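Local structure of GTP-sensing transcriptional pleiotropic repressor CodY (Clostridioides difficile, 5N0L) at residues Asp38-Asn43 against Leu130-Tyr135; Leu92-Gly97 against Gln112-Val117; Lys50-Gly55 against Gln74-Asp79; Asn43-Ser48 against Gln62-Ile67. The protein probably represses transcription of many genes in response to nutrient supply, sensing GTP and binding the cofactor isoleucine in its GAF domain. All coordinates share one frame; numbering follows the deposited sequence.

Contact 1 (Asp38-Asn43 against Leu130-Tyr135); sequences DVLSSN and LVLSRY. With ILE (isoleucine), chain G.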
# COMPACT_ATOMS: atom_id res chain seq x y z
N ASP A 38 1.56 -0.53 31.03
CA ASP A 38 2.18 0.46 31.93
C ASP A 38 1.05 1.32 32.52
O ASP A 38 0.97 1.42 33.76
CB ASP A 38 3.13 1.36 31.17
CG ASP A 38 3.69 2.46 31.99
OD1 ASP A 38 4.34 2.22 33.00
OD2 ASP A 38 3.49 3.62 31.64
N VAL A 39 0.17 1.86 31.70
CA VAL A 39 -0.84 2.92 32.27
C VAL A 39 -1.79 2.09 33.13
O VAL A 39 -2.09 2.63 34.14
CB VAL A 39 -1.44 3.92 31.22
CG1 VAL A 39 -0.40 4.72 30.45
CG2 VAL A 39 -2.45 3.27 30.32
N LEU A 40 -2.26 0.78 32.78
CA LEU A 40 -3.15 0.06 33.49
C LEU A 40 -2.59 -0.95 34.44
O LEU A 40 -3.40 -1.66 35.02
CB LEU A 40 -4.15 -0.54 32.53
CG LEU A 40 -4.76 0.36 31.47
CD1 LEU A 40 -5.73 -0.35 30.57
CD2 LEU A 40 -5.62 1.45 32.30
N SER A 41 -1.22 -1.03 34.59
CA SER A 41 -0.55 -2.01 35.49
C SER A 41 -1.13 -3.37 35.23
O SER A 41 -1.54 -4.05 36.18
CB SER A 41 -0.75 -1.60 36.97
OG SER A 41 -0.10 -0.36 37.10
N SER A 42 -1.17 -3.78 33.95
CA SER A 42 -1.94 -4.96 33.61
C SER A 42 -1.12 -5.91 32.69
O SER A 42 -0.31 -5.41 31.97
CB SER A 42 -3.18 -4.60 32.85
OG SER A 42 -4.14 -3.93 33.73
N ASN A 43 -1.50 -7.16 32.70
CA ASN A 43 -1.16 -8.06 31.48
C ASN A 43 -2.06 -7.65 30.37
O ASN A 43 -3.25 -7.56 30.59
CB ASN A 43 -1.42 -9.51 31.88
CG ASN A 43 -0.34 -10.11 32.78
OD1 ASN A 43 0.67 -9.45 33.12
ND2 ASN A 43 -0.51 -11.44 33.14
N LEU A 130 -8.76 -7.64 22.59
CA LEU A 130 -7.82 -7.07 23.49
C LEU A 130 -8.25 -7.60 24.88
O LEU A 130 -9.42 -7.48 25.27
CB LEU A 130 -7.87 -5.52 23.42
CG LEU A 130 -7.01 -4.82 24.40
CD1 LEU A 130 -5.52 -4.83 24.19
CD2 LEU A 130 -7.41 -3.29 24.42
N VAL A 131 -7.32 -8.19 25.59
CA VAL A 131 -7.51 -8.79 26.92
C VAL A 131 -6.57 -8.13 27.91
O VAL A 131 -5.36 -7.92 27.69
CB VAL A 131 -7.28 -10.32 26.92
CG1 VAL A 131 -7.53 -10.86 28.30
CG2 VAL A 131 -8.19 -11.00 25.94
N LEU A 132 -7.17 -7.59 29.01
CA LEU A 132 -6.43 -6.84 29.97
C LEU A 132 -6.74 -7.43 31.32
O LEU A 132 -7.89 -7.79 31.57
CB LEU A 132 -6.84 -5.36 30.01
CG LEU A 132 -6.67 -4.68 28.66
CD1 LEU A 132 -7.98 -4.09 28.27
CD2 LEU A 132 -5.62 -3.63 28.60
N SER A 133 -5.71 -7.65 32.13
CA SER A 133 -5.88 -8.36 33.38
C SER A 133 -4.96 -7.92 34.48
O SER A 133 -3.82 -7.65 34.23
CB SER A 133 -5.78 -9.84 33.16
OG SER A 133 -6.02 -10.62 34.31
N ARG A 134 -5.48 -7.74 35.72
CA ARG A 134 -4.66 -7.27 36.80
C ARG A 134 -5.27 -7.68 38.16
O ARG A 134 -6.45 -8.05 38.27
CB ARG A 134 -4.42 -5.75 36.71
CG ARG A 134 -5.73 -4.99 37.07
CD ARG A 134 -5.49 -3.56 36.79
NE ARG A 134 -6.65 -2.67 37.20
CZ ARG A 134 -6.75 -1.41 36.82
NH1 ARG A 134 -5.84 -0.80 36.09
NH2 ARG A 134 -7.82 -0.66 37.32
N TYR A 135 -4.45 -7.65 39.16
CA TYR A 135 -4.84 -7.98 40.53
C TYR A 135 -5.37 -6.63 41.16
O TYR A 135 -5.10 -5.56 40.67
CB TYR A 135 -3.68 -8.40 41.39
CG TYR A 135 -3.13 -9.86 40.98
CD1 TYR A 135 -3.77 -10.95 41.46
CD2 TYR A 135 -2.11 -9.99 40.13
CE1 TYR A 135 -3.43 -12.25 41.12
CE2 TYR A 135 -1.69 -11.27 39.79
CZ TYR A 135 -2.37 -12.37 40.25
OH TYR A 135 -1.99 -13.67 39.88
N ILE G . -3.99 -15.93 32.35
CA ILE G . -4.31 -14.54 31.89
C ILE G . -3.65 -13.54 32.81
O ILE G . -3.81 -13.65 34.02
CB ILE G . -5.81 -14.35 31.84
CG1 ILE G . -6.40 -15.26 30.75
CG2 ILE G . -6.15 -12.95 31.43
CD1 ILE G . -6.20 -14.78 29.33
OXT ILE G . -2.91 -12.73 32.30
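Leu40 O, in the last turn of helix 30-40, is gripped by two donors. Arg134 NH1 reaches it at 2.8 Å in a fairly straight bond (161°), with the oxygen at the edge of the guanidinium and in its plane. From its own segment Ser42 OG donates to the same Leu40 O at 2.7 Å, well above the carbonyl plane. Both bonds form where Ser41, with positive phi, leaves the helix in a Schellman motif; a cation beside the C-terminal carbonyls probably also suits the helix dipole. Arg134 leaves the strand through the crowded first torsion (chi1 72°) and then runs extended, its CD passing 3.4 Å from Ser42 OG. Its other nitrogens are taken by Asn137 O and Ser138 O, and Phe139 adds a cation-pi contact. Next to Ser42 and Arg134, Asn43 and Ser133 form an antiparallel hydrogen-bonded pair, Asn43 N to Ser133 O at 2.8 Å and Ser133 N to Asn43 O at 2.9 Å. Their side chains share the face toward the bound isoleucine. Asn43 ND2 donates almost straight (176°) to OXT of the isoleucine at 2.9 Å, while Ser133 CB rests 3.6 Å from its CG2 and Ser133 OG is bonded to Thr115 OG1. Leu132 lies on the reverse face, where its side chain crosses that of Leu40 obliquely, Leu132 CD2 to Leu40 CD1 3.8 Å. That side is packed against helix 141-158, and strand 125-134 runs between strands 43-48 and 114-122 in the central antiparallel sheet.

Contact 2 (Leu92-Gly97 against Gln112-Val117); sequences LENLNG and QKYTTV. With ILE (isoleucine), chain G.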
# COMPACT_ATOMS: atom_id res chain seq x y z
N LEU A 92 -16.63 -6.79 27.82
CA LEU A 92 -16.89 -7.52 29.04
C LEU A 92 -15.96 -7.01 30.10
O LEU A 92 -14.71 -7.22 30.09
CB LEU A 92 -16.70 -9.00 28.80
CG LEU A 92 -17.02 -9.84 30.04
CD1 LEU A 92 -18.48 -9.73 30.54
CD2 LEU A 92 -16.71 -11.30 29.75
N GLU A 93 -16.52 -6.27 31.11
CA GLU A 93 -15.61 -5.67 32.09
C GLU A 93 -15.61 -6.36 33.38
O GLU A 93 -16.65 -6.80 33.85
CB GLU A 93 -15.79 -4.18 32.29
CG GLU A 93 -17.07 -3.70 32.76
CD GLU A 93 -16.94 -2.41 33.63
OE1 GLU A 93 -15.92 -1.66 33.79
OE2 GLU A 93 -17.93 -2.19 34.24
N ASN A 94 -14.43 -6.43 33.98
CA ASN A 94 -14.25 -6.93 35.33
C ASN A 94 -14.76 -8.30 35.57
O ASN A 94 -15.42 -8.59 36.53
CB ASN A 94 -14.87 -5.91 36.39
CG ASN A 94 -14.17 -4.63 36.40
OD1 ASN A 94 -14.80 -3.51 36.42
ND2 ASN A 94 -12.86 -4.72 36.40
N LEU A 95 -14.47 -9.22 34.63
CA LEU A 95 -14.69 -10.55 34.86
C LEU A 95 -13.76 -10.96 36.04
O LEU A 95 -12.56 -10.59 36.08
CB LEU A 95 -14.27 -11.28 33.51
CG LEU A 95 -14.48 -12.72 33.42
CD1 LEU A 95 -15.97 -13.03 33.43
CD2 LEU A 95 -13.89 -13.19 32.06
N ASN A 96 -14.35 -11.63 37.04
CA ASN A 96 -13.79 -11.96 38.37
C ASN A 96 -14.82 -13.04 38.95
O ASN A 96 -15.88 -13.15 38.43
CB ASN A 96 -13.83 -10.58 39.14
CG ASN A 96 -13.31 -10.62 40.58
OD1 ASN A 96 -14.12 -10.47 41.49
ND2 ASN A 96 -12.00 -10.76 40.82
N GLY A 97 -14.66 -13.83 39.99
CA GLY A 97 -13.61 -14.53 40.33
C GLY A 97 -14.03 -15.87 39.59
O GLY A 97 -13.48 -16.12 38.55
N GLN A 112 -8.79 -14.33 41.60
CA GLN A 112 -8.87 -12.96 42.27
C GLN A 112 -8.58 -11.81 41.31
O GLN A 112 -8.70 -10.65 41.61
CB GLN A 112 -7.98 -12.82 43.50
CG GLN A 112 -7.40 -14.05 44.13
CD GLN A 112 -6.04 -14.38 43.52
OE1 GLN A 112 -5.00 -13.89 44.04
NE2 GLN A 112 -6.03 -15.20 42.40
N LYS A 113 -8.22 -12.08 40.10
CA LYS A 113 -7.93 -11.05 39.14
C LYS A 113 -9.21 -10.46 38.49
O LYS A 113 -10.27 -11.03 38.55
CB LYS A 113 -7.06 -11.65 38.00
CG LYS A 113 -5.74 -12.08 38.60
CD LYS A 113 -4.77 -12.58 37.54
CE LYS A 113 -4.12 -11.45 36.83
NZ LYS A 113 -3.03 -11.83 35.85
N TYR A 114 -9.04 -9.24 37.98
CA TYR A 114 -10.05 -8.59 37.19
C TYR A 114 -9.58 -8.63 35.78
O TYR A 114 -8.46 -8.18 35.51
CB TYR A 114 -10.18 -7.09 37.59
CG TYR A 114 -10.64 -6.95 39.07
CD1 TYR A 114 -11.99 -6.94 39.36
CD2 TYR A 114 -9.74 -6.83 40.09
CE1 TYR A 114 -12.41 -6.83 40.68
CE2 TYR A 114 -10.14 -6.70 41.43
CZ TYR A 114 -11.49 -6.74 41.72
OH TYR A 114 -11.92 -6.54 43.05
N THR A 115 -10.43 -9.11 34.92
CA THR A 115 -10.12 -9.19 33.49
C THR A 115 -11.19 -8.50 32.63
O THR A 115 -12.41 -8.71 32.83
CB THR A 115 -9.99 -10.70 33.11
OG1 THR A 115 -8.91 -11.25 33.89
CG2 THR A 115 -9.69 -10.77 31.54
N THR A 116 -10.74 -7.64 31.73
CA THR A 116 -11.56 -7.00 30.77
C THR A 116 -11.24 -7.49 29.35
O THR A 116 -10.06 -7.56 28.96
CB THR A 116 -11.39 -5.50 30.92
OG1 THR A 116 -11.98 -5.13 32.22
CG2 THR A 116 -12.08 -4.71 29.79
N VAL A 117 -12.28 -7.77 28.62
CA VAL A 117 -12.19 -8.32 27.23
C VAL A 117 -12.92 -7.41 26.26
O VAL A 117 -14.17 -7.13 26.38
CB VAL A 117 -12.75 -9.73 27.19
CG1 VAL A 117 -12.54 -10.35 25.77
CG2 VAL A 117 -12.15 -10.62 28.29
N ILE G . -3.99 -15.93 32.35
CA ILE G . -4.31 -14.54 31.89
C ILE G . -3.65 -13.54 32.81
O ILE G . -3.81 -13.65 34.02
CB ILE G . -5.81 -14.35 31.84
CG1 ILE G . -6.40 -15.26 30.75
CG2 ILE G . -6.15 -12.95 31.43
CD1 ILE G . -6.20 -14.78 29.33
OXT ILE G . -2.91 -12.73 32.30
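The amide of Asn96 lies flat over one face of the Tyr114 ring, the two planes only 9° apart and the side chains pointing the same way. Its ND2 sits 3.9 Å above the ring plane of Tyr114, displaced toward the rim. With CG anti to the backbone N, Asn96 also brings ND2 within 2.9 Å of Lys113 O; the bond lies in the amide plane and so helps to fix the amide's rotation, though it meets the carbonyl from above its plane. Asn94 crosses Tyr114 obliquely, its amide turned 84° to the ring.

Beneath these side chains the backbones pair: edge strand 92-95 runs antiparallel to 114-117, interrupted by a G1 beta bulge in which Asn94, with positive phi, and Leu95 both face Thr115. Leu95 N reaches Thr115 O at 2.8 Å, whereas Asn94 N turns to Thr116 OG1 at 3.3 Å, using the hydroxyl in place of a backbone acceptor. Ahead of the bulge, Leu92 and Val117 form a doubly bonded pair. Leu92, Leu95, Thr115 and Val117 share one face; helix 100-103 packs on the two leucines, and Thr115 OG1 comes to 4.1 Å from CG2 of the isoleucine while bonded to Ser133 OG. Lys113, kinked at chi3 (80°), drops away from strand 92-95 and its NZ donates to O of the isoleucine at 2.7 Å, with Asp63 as the second partner of the ammonium.

Contact 3 (Lys50-Gly55 against Gln74-Asp79); sequences KGKVLG and QKKFSD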
# COMPACT_ATOMS: atom_id res chain seq x y z
N LYS A 50 -8.15 -15.40 14.90
CA LYS A 50 -7.64 -16.83 14.92
C LYS A 50 -6.72 -17.26 16.05
O LYS A 50 -6.22 -18.42 16.13
CB LYS A 50 -6.99 -17.02 13.54
CG LYS A 50 -8.02 -17.00 12.45
CD LYS A 50 -7.46 -17.36 11.08
CE LYS A 50 -6.98 -16.11 10.42
NZ LYS A 50 -8.14 -15.37 9.83
N GLY A 51 -6.61 -16.42 17.08
CA GLY A 51 -5.91 -16.78 18.22
C GLY A 51 -4.47 -16.38 18.33
O GLY A 51 -3.83 -16.77 19.34
N LYS A 52 -3.90 -15.69 17.35
CA LYS A 52 -2.46 -15.43 17.41
C LYS A 52 -2.20 -14.21 18.30
O LYS A 52 -2.87 -13.18 18.12
CB LYS A 52 -1.93 -15.22 15.98
CG LYS A 52 -2.27 -16.45 15.04
CD LYS A 52 -1.43 -17.67 15.35
CE LYS A 52 -2.11 -19.03 15.55
NZ LYS A 52 -2.97 -19.77 14.61
N VAL A 53 -1.20 -14.28 19.15
CA VAL A 53 -0.79 -13.14 19.98
C VAL A 53 0.07 -12.17 19.18
O VAL A 53 1.25 -12.51 18.82
CB VAL A 53 -0.05 -13.59 21.22
CG1 VAL A 53 0.41 -12.37 22.06
CG2 VAL A 53 -0.95 -14.50 22.02
N LEU A 54 -0.50 -11.00 18.80
CA LEU A 54 0.12 -9.99 18.04
C LEU A 54 0.84 -8.96 18.87
O LEU A 54 1.72 -8.22 18.36
CB LEU A 54 -0.85 -9.32 17.08
CG LEU A 54 -1.78 -10.18 16.20
CD1 LEU A 54 -2.64 -9.30 15.34
CD2 LEU A 54 -0.92 -11.10 15.32
N GLY A 55 0.40 -8.84 20.14
CA GLY A 55 1.00 -7.84 21.04
C GLY A 55 0.86 -8.39 22.45
O GLY A 55 -0.16 -8.99 22.81
N GLN A 74 4.98 -20.36 17.30
CA GLN A 74 4.31 -19.09 17.24
C GLN A 74 3.43 -18.88 18.51
O GLN A 74 2.83 -19.80 19.06
CB GLN A 74 3.43 -18.91 16.01
CG GLN A 74 2.85 -17.50 16.01
CD GLN A 74 2.05 -17.07 14.80
OE1 GLN A 74 1.69 -15.87 14.65
NE2 GLN A 74 1.74 -18.03 13.95
N LYS A 75 3.37 -17.63 18.94
CA LYS A 75 2.64 -17.33 20.15
C LYS A 75 1.13 -17.22 19.88
O LYS A 75 0.68 -16.55 18.95
CB LYS A 75 3.17 -16.07 20.74
CG LYS A 75 4.60 -16.13 21.19
CD LYS A 75 4.99 -14.78 21.84
CE LYS A 75 6.48 -14.51 21.87
NZ LYS A 75 7.25 -15.75 22.11
N LYS A 76 0.36 -17.93 20.67
CA LYS A 76 -1.09 -18.00 20.48
C LYS A 76 -1.80 -18.24 21.81
O LYS A 76 -1.20 -18.57 22.83
CB LYS A 76 -1.53 -19.11 19.52
CG LYS A 76 -1.04 -20.47 19.95
CD LYS A 76 -1.22 -21.50 18.83
CE LYS A 76 -1.17 -22.84 19.50
NZ LYS A 76 -1.20 -24.06 18.58
N PHE A 77 -3.12 -18.05 21.76
CA PHE A 77 -4.02 -18.64 22.78
C PHE A 77 -4.40 -20.07 22.37
O PHE A 77 -4.44 -20.43 21.16
CB PHE A 77 -5.32 -17.84 23.02
CG PHE A 77 -5.16 -16.66 23.98
CD1 PHE A 77 -3.99 -16.27 24.59
CD2 PHE A 77 -6.31 -15.91 24.14
CE1 PHE A 77 -3.93 -15.14 25.49
CE2 PHE A 77 -6.24 -14.81 25.04
CZ PHE A 77 -5.09 -14.44 25.64
N SER A 78 -4.76 -20.84 23.35
CA SER A 78 -5.26 -22.22 23.15
C SER A 78 -6.52 -22.11 22.31
O SER A 78 -7.09 -21.04 22.17
CB SER A 78 -5.61 -22.90 24.44
OG SER A 78 -6.80 -22.26 25.06
N ASP A 79 -6.89 -23.15 21.63
CA ASP A 79 -8.09 -23.13 20.88
C ASP A 79 -9.33 -22.78 21.75
O ASP A 79 -10.19 -22.09 21.27
CB ASP A 79 -8.32 -24.48 20.16
CG ASP A 79 -9.52 -24.38 19.18
OD1 ASP A 79 -9.53 -23.56 18.15
OD2 ASP A 79 -10.46 -25.13 19.42
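Lys52 folds at its second torsion (chi2 -72°) and again further out, whereas Gln74 stretches straight from a CG anti to its backbone N, so the two side chains cross at about a right angle. Lys52 CD thereby lies 3.5 Å from Gln74 NE2, an aliphatic methylene against an amide. Lys76 leaves its backbone through the crowded first torsion (chi1 57°) and then extends alongside Lys52, Lys52 CE meeting Lys76 CB at 4.0 Å. Val53, its CG2 anti to the carbonyl carbon, presses that methyl onto Lys76 CA at 3.8 Å and points it on toward the Phe77 ring.

The backbones are joined by a single bridge centred on Lys52 and Lys76. Phe77 N donates to Gly51 O at 2.8 Å, nearly along the C=O axis and fairly straight (161°); Val53 N donates to Lys75 O at 3.0 Å, from above the carbonyl plane. Gly51 has a positive phi at which a CB would be jammed against the carbonyl O of Lys50. The bridge ties the turn entering strand 53-57 to the short strand 75-76, just ahead of helix 79-85, whose N-cap is Ser78. It also sets the place of Phe77, which stacks edge-to-face with Tyr45 and touches the bound isoleucine.

Chemically, the two lysine chains run side by side and pack through their methylenes, but Lys52 NZ and Lys76 NZ stay 6.1 Å apart. Lys76 is balanced by salt bridges to Asp69 and Glu70, which would probably ease the repulsion.

Contact 4 (Asn43-Ser48 against Gln62-Ile67); sequences NVYVVS and QDSSVI. With ILE (isoleucine), chain G.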
# COMPACT_ATOMS: atom_id res chain seq x y z
N ASN A 43 -1.50 -7.16 32.70
CA ASN A 43 -1.16 -8.06 31.48
C ASN A 43 -2.06 -7.65 30.37
O ASN A 43 -3.25 -7.56 30.59
CB ASN A 43 -1.42 -9.51 31.88
CG ASN A 43 -0.34 -10.11 32.78
OD1 ASN A 43 0.67 -9.45 33.12
ND2 ASN A 43 -0.51 -11.44 33.14
N VAL A 44 -1.52 -7.45 29.18
CA VAL A 44 -2.23 -7.06 28.00
C VAL A 44 -1.90 -8.09 26.85
O VAL A 44 -0.71 -8.27 26.55
CB VAL A 44 -1.73 -5.72 27.54
CG1 VAL A 44 -2.42 -5.17 26.36
CG2 VAL A 44 -1.87 -4.70 28.77
N TYR A 45 -2.95 -8.58 26.30
CA TYR A 45 -2.86 -9.44 25.08
C TYR A 45 -3.64 -8.88 23.94
O TYR A 45 -4.86 -8.58 24.09
CB TYR A 45 -3.37 -10.77 25.45
CG TYR A 45 -2.88 -11.44 26.66
CD1 TYR A 45 -3.47 -11.20 27.96
CD2 TYR A 45 -1.87 -12.39 26.65
CE1 TYR A 45 -3.09 -11.81 29.06
CE2 TYR A 45 -1.47 -13.05 27.78
CZ TYR A 45 -2.05 -12.82 29.00
OH TYR A 45 -1.68 -13.47 30.15
N VAL A 46 -2.97 -8.67 22.78
CA VAL A 46 -3.65 -8.30 21.57
C VAL A 46 -3.69 -9.59 20.76
O VAL A 46 -2.62 -10.03 20.38
CB VAL A 46 -2.87 -7.25 20.86
CG1 VAL A 46 -3.49 -6.88 19.58
CG2 VAL A 46 -2.78 -5.94 21.73
N VAL A 47 -4.88 -10.09 20.49
CA VAL A 47 -5.04 -11.44 19.98
C VAL A 47 -5.86 -11.38 18.70
O VAL A 47 -7.00 -10.87 18.67
CB VAL A 47 -5.81 -12.32 21.02
CG1 VAL A 47 -5.81 -13.78 20.47
CG2 VAL A 47 -5.12 -12.35 22.36
N SER A 48 -5.36 -11.96 17.56
CA SER A 48 -6.13 -11.96 16.36
C SER A 48 -7.37 -12.88 16.52
O SER A 48 -7.46 -13.69 17.47
CB SER A 48 -5.24 -12.49 15.16
OG SER A 48 -5.11 -13.88 15.37
N GLN A 62 4.14 -14.82 35.52
CA GLN A 62 3.70 -16.17 35.86
C GLN A 62 2.31 -16.50 35.42
O GLN A 62 1.95 -17.67 35.36
CB GLN A 62 3.90 -16.50 37.35
CG GLN A 62 5.36 -16.43 37.81
CD GLN A 62 6.19 -17.62 37.30
OE1 GLN A 62 7.11 -17.47 36.46
NE2 GLN A 62 5.85 -18.81 37.79
N ASP A 63 1.45 -15.49 35.20
CA ASP A 63 0.10 -15.70 34.78
C ASP A 63 -0.17 -15.68 33.29
O ASP A 63 -1.32 -15.74 32.87
CB ASP A 63 -0.78 -14.45 35.43
CG ASP A 63 -0.73 -14.44 36.93
OD1 ASP A 63 -0.22 -15.39 37.55
OD2 ASP A 63 -1.34 -13.44 37.49
N SER A 64 0.91 -15.73 32.45
CA SER A 64 0.71 -15.67 30.99
C SER A 64 -0.08 -16.85 30.51
O SER A 64 0.19 -17.97 30.95
CB SER A 64 2.03 -15.64 30.29
OG SER A 64 1.72 -15.61 28.92
N SER A 65 -1.03 -16.62 29.65
CA SER A 65 -1.78 -17.72 28.99
C SER A 65 -1.24 -18.00 27.56
O SER A 65 -1.90 -18.66 26.80
CB SER A 65 -3.28 -17.42 28.90
OG SER A 65 -3.83 -17.55 30.19
N VAL A 66 -0.15 -17.35 27.21
CA VAL A 66 0.46 -17.51 25.87
C VAL A 66 1.05 -18.90 25.83
O VAL A 66 1.63 -19.42 26.78
CB VAL A 66 1.56 -16.50 25.58
CG1 VAL A 66 2.10 -16.71 24.20
CG2 VAL A 66 1.06 -15.03 25.53
N ILE A 67 0.80 -19.53 24.70
CA ILE A 67 1.46 -20.84 24.44
C ILE A 67 2.16 -20.73 23.16
O ILE A 67 1.77 -19.98 22.31
CB ILE A 67 0.49 -22.00 24.53
CG1 ILE A 67 -0.66 -21.83 23.61
CG2 ILE A 67 -0.01 -22.25 25.95
CD1 ILE A 67 -1.51 -23.08 23.54
N ILE G . -3.99 -15.93 32.35
CA ILE G . -4.31 -14.54 31.89
C ILE G . -3.65 -13.54 32.81
O ILE G . -3.81 -13.65 34.02
CB ILE G . -5.81 -14.35 31.84
CG1 ILE G . -6.40 -15.26 30.75
CG2 ILE G . -6.15 -12.95 31.43
CD1 ILE G . -6.20 -14.78 29.33
OXT ILE G . -2.91 -12.73 32.30
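Tyr45 OH donates to OXT of the isoleucine at 2.6 Å, adding a second grip on the oxygen that Asn43 also holds; OXT lies at the edge of the ring, in its plane. Across the pocket the amino group of the ligand gives two bonds to the loop 62-67. Its N is 2.7 Å from Asp63 O and, equally, 2.7 Å from Ser65 OG, so a backbone carbonyl and a hydroxyl receive it together; Glu107 is also hydrogen-bonded to the isoleucine. The two halves are linked directly, since Ser65 N donates to Tyr45 OH at 3.3 Å with a moderately bent geometry (150°). The phenol oxygen thus accepts from the loop and donates to the ligand.

This is the pocket of a GAF-like domain: strand 43-48 of the antiparallel sheet supplies the floor, and a loop after strand 53-57 closes over the amino acid. That loop is braced by an ST turn, Ser64 OG accepting from Val66 N at 3.1 Å, after which Val66 lies against the tyrosine. Val66 CG2 touches the ring edge in plane, 3.9 Å from Tyr45 CE2.

Further out, Asp63 CB lies 3.8 Å from Asn43 ND2, with amide and carboxylate turned 73° to each other. The carboxylate is held by Tyr135 OH and by a salt bridge to Lys113, itself a ligand-binding residue, which probably keeps it ionised. Asn43 OD1 accepts from Asp60 N, a bond that orients the amide in the pocket.

How the contacts relate
From the N terminus, the chain leaves helix 30-40 and enters contact 1, whose loop does not close until strand 125-134; the other three contacts nest inside it. Strand 43-48 opens contact 4, and segment 50-55 opens contact 3 before contact 4 closes at 62-67. Contact 3 then closes at 74-79, so these two loops cross. Contact 2 follows in series, a short loop from edge strand 92-95 to strand 114-122 spanning helix 100-103. Contacts 1, 2 and 4 converge on the isoleucine, joining helix, sheet and covering loop around it; contact 3, which joins the edge strand 53-57 to strand 75-76, also brings Phe77 to the ligand.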